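Local structure of telethonin (Homo sapiens, 1YA5) at residues C[38-43]-C[49-54]. The protein acts as a muscle assembly factor that joins titin molecules in antiparallel fashion at the sarcomeric Z-disk. The protein carries 4 engineered substitutions. Numbering follows the deposited sequence.
Engineered in segment 38-43: Ser38 (natural residue Cys).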
loop_
_atom_site.group_PDB
_atom_site.type_symbol
_atom_site.label_atom_id
_atom_site.label_comp_id
_atom_site.label_asym_id
_atom_site.label_seq_id
_atom_site.Cartn_x
_atom_site.Cartn_y
_atom_site.Cartn_z
ATOM N N SER C 38 -8.360 8.663 9.906
ATOM C CA SER C 38 -8.926 9.672 9.023
ATOM C C SER C 38 -10.410 9.928 9.263
ATOM O O SER C 38 -11.267 9.092 8.992
ATOM C CB SER C 38 -8.612 9.393 7.558
ATOM O OG SER C 38 -9.255 8.219 7.140
ATOM N N SER C 39 -10.693 11.106 9.801
ATOM C CA SER C 39 -12.012 11.419 10.288
ATOM C C SER C 39 -12.384 12.847 9.968
ATOM O O SER C 39 -11.556 13.655 9.544
ATOM C CB SER C 39 -12.084 11.215 11.792
ATOM O OG SER C 39 -11.048 11.929 12.409
ATOM N N LEU C 40 -13.654 13.143 10.179
ATOM C CA LEU C 40 -14.163 14.466 9.977
ATOM C C LEU C 40 -15.250 14.650 11.000
ATOM O O LEU C 40 -16.015 13.733 11.261
ATOM C CB LEU C 40 -14.736 14.572 8.565
ATOM C CG LEU C 40 -15.910 15.503 8.377
ATOM C CD1 LEU C 40 -15.364 16.824 7.980
ATOM C CD2 LEU C 40 -16.801 14.980 7.315
ATOM N N HIS C 41 -15.302 15.826 11.611
ATOM C CA HIS C 41 -16.504 16.234 12.315
ATOM C C HIS C 41 -16.781 17.682 12.067
ATOM O O HIS C 41 -15.862 18.477 11.982
ATOM C CB HIS C 41 -16.471 15.904 13.814
ATOM C CG HIS C 41 -15.343 16.537 14.554
ATOM N ND1 HIS C 41 -14.518 15.825 15.397
ATOM C CD2 HIS C 41 -14.905 17.818 14.594
ATOM C CE1 HIS C 41 -13.615 16.639 15.921
ATOM N NE2 HIS C 41 -13.828 17.856 15.452
ATOM N N GLU C 42 -18.064 17.995 11.926
ATOM C CA GLU C 42 -18.541 19.308 11.556
ATOM C C GLU C 42 -19.645 19.683 12.538
ATOM O O GLU C 42 -20.587 18.924 12.681
ATOM C CB GLU C 42 -19.132 19.250 10.140
ATOM C CG GLU C 42 -18.267 18.536 9.108
ATOM C CD GLU C 42 -18.652 18.897 7.674
ATOM O OE1 GLU C 42 -19.773 19.387 7.457
ATOM O OE2 GLU C 42 -17.844 18.695 6.746
ATOM N N GLU C 43 -19.532 20.828 13.214
ATOM C CA GLU C 43 -20.626 21.352 14.045
ATOM C C GLU C 43 -21.287 22.602 13.461
ATOM O O GLU C 43 -20.658 23.647 13.352
ATOM C CB GLU C 43 -20.140 21.675 15.456
ATOM C CG GLU C 43 -19.657 20.470 16.224
ATOM C CD GLU C 43 -18.442 19.866 15.566
ATOM O OE1 GLU C 43 -17.527 20.672 15.257
ATOM O OE2 GLU C 43 -18.412 18.614 15.337
ATOM N N GLU C 49 -26.828 21.100 14.072
ATOM C CA GLU C 49 -26.563 19.845 13.393
ATOM C C GLU C 49 -25.085 19.472 13.518
ATOM O O GLU C 49 -24.201 20.316 13.351
ATOM C CB GLU C 49 -26.993 19.950 11.940
ATOM C CG GLU C 49 -28.470 20.239 11.753
ATOM C CD GLU C 49 -28.790 20.742 10.355
ATOM O OE1 GLU C 49 -29.956 21.112 10.090
ATOM O OE2 GLU C 49 -27.874 20.761 9.511
ATOM N N THR C 50 -24.818 18.213 13.855
ATOM C CA THR C 50 -23.449 17.746 13.956
ATOM C C THR C 50 -23.309 16.528 13.077
ATOM O O THR C 50 -24.256 15.771 12.898
ATOM C CB THR C 50 -23.125 17.354 15.365
ATOM O OG1 THR C 50 -23.864 16.181 15.689
ATOM C CG2 THR C 50 -23.570 18.425 16.314
ATOM N N TYR C 51 -22.128 16.356 12.508
ATOM C CA TYR C 51 -21.833 15.181 11.714
ATOM C C TYR C 51 -20.489 14.623 12.117
ATOM O O TYR C 51 -19.570 15.377 12.394
ATOM C CB TYR C 51 -21.791 15.543 10.230
ATOM C CG TYR C 51 -21.552 14.350 9.359
ATOM C CD1 TYR C 51 -22.317 13.195 9.504
ATOM C CD2 TYR C 51 -20.538 14.356 8.404
ATOM C CE1 TYR C 51 -22.088 12.084 8.684
ATOM C CE2 TYR C 51 -20.299 13.250 7.576
ATOM C CZ TYR C 51 -21.070 12.114 7.719
ATOM O OH TYR C 51 -20.835 11.012 6.899
ATOM N N HIS C 52 -20.364 13.307 12.148
ATOM C CA HIS C 52 -19.064 12.697 12.362
ATOM C C HIS C 52 -18.827 11.465 11.490
ATOM O O HIS C 52 -19.714 10.647 11.305
ATOM C CB HIS C 52 -18.835 12.325 13.836
ATOM C CG HIS C 52 -17.510 11.661 14.056
ATOM N ND1 HIS C 52 -17.331 10.293 13.947
ATOM C CD2 HIS C 52 -16.276 12.183 14.268
ATOM C CE1 HIS C 52 -16.053 10.003 14.131
ATOM N NE2 HIS C 52 -15.392 11.132 14.328
ATOM N N GLN C 53 -17.617 11.315 10.981
ATOM C CA GLN C 53 -17.244 10.067 10.358
ATOM C C GLN C 53 -15.806 9.704 10.646
ATOM O O GLN C 53 -14.965 10.579 10.839
ATOM C CB GLN C 53 -17.442 10.141 8.871
ATOM C CG GLN C 53 -16.615 11.187 8.276
ATOM C CD GLN C 53 -16.807 11.239 6.804
ATOM O OE1 GLN C 53 -15.997 11.830 6.078
ATOM N NE2 GLN C 53 -17.881 10.617 6.332
ATOM N N GLN C 54 -15.545 8.400 10.696
ATOM C CA GLN C 54 -14.203 7.866 10.763
ATOM C C GLN C 54 -14.135 6.615 9.907
ATOM O O GLN C 54 -15.107 5.900 9.788
ATOM C CB GLN C 54 -13.739 7.631 12.222
ATOM C CG GLN C 54 -14.707 6.932 13.161
ATOM C CD GLN C 54 -14.110 6.717 14.549
ATOM O OE1 GLN C 54 -13.506 7.625 15.114
ATOM N NE2 GLN C 54 -14.271 5.514 15.096
#
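Leu40 with Gln53 and Glu42 with Tyr51 form the hydrogen-bonded pairs of an antiparallel hairpin whose strand axes run 177° apart. Four backbone bonds define the register: Leu40 N reaches Gln53 O at 3.0 Å and Gln53 N returns to Leu40 O at 2.9 Å, the latter fairly straight (167° at the hydrogen), while Glu42 and Tyr51 exchange the same pair of bonds. Carbonyls that accept an N-H also receive a CA-H from a neighbouring residue, as where His41 CA lies 3.2 Å from Tyr51 O.

Van der Waals contacts divide between the two faces. On one, Leu40 CD2 touches both the Tyr51 ring, 3.9 Å from CE2, and the Gln53 amide, 3.5 Å from OE1. Gln53 gets there because CG sits between its backbone N and carbonyl carbon and the chain then extends, crossing Leu40 at a slant. On the other face the imidazole of His52, its CG anti to the backbone N (chi1 178°), swings toward the partner strand; His41 CB meets the ring's edge at CD2 (3.8 Å), and the same CD2 atom is 3.4 Å from Leu40 O. Replacing His52 by alanine removes the ring and is likely to leave His41 CB and Leu40 O without its cover.

The polar end of Glu42 is bound by two other protein chains. Backbone bonding thus sets the register of this hairpin in the N-terminal part of telethonin, and each outer edge pairs with a strand of another protein chain, so one sheet links the two, consistent with telethonin's adaptor role in titin assembly.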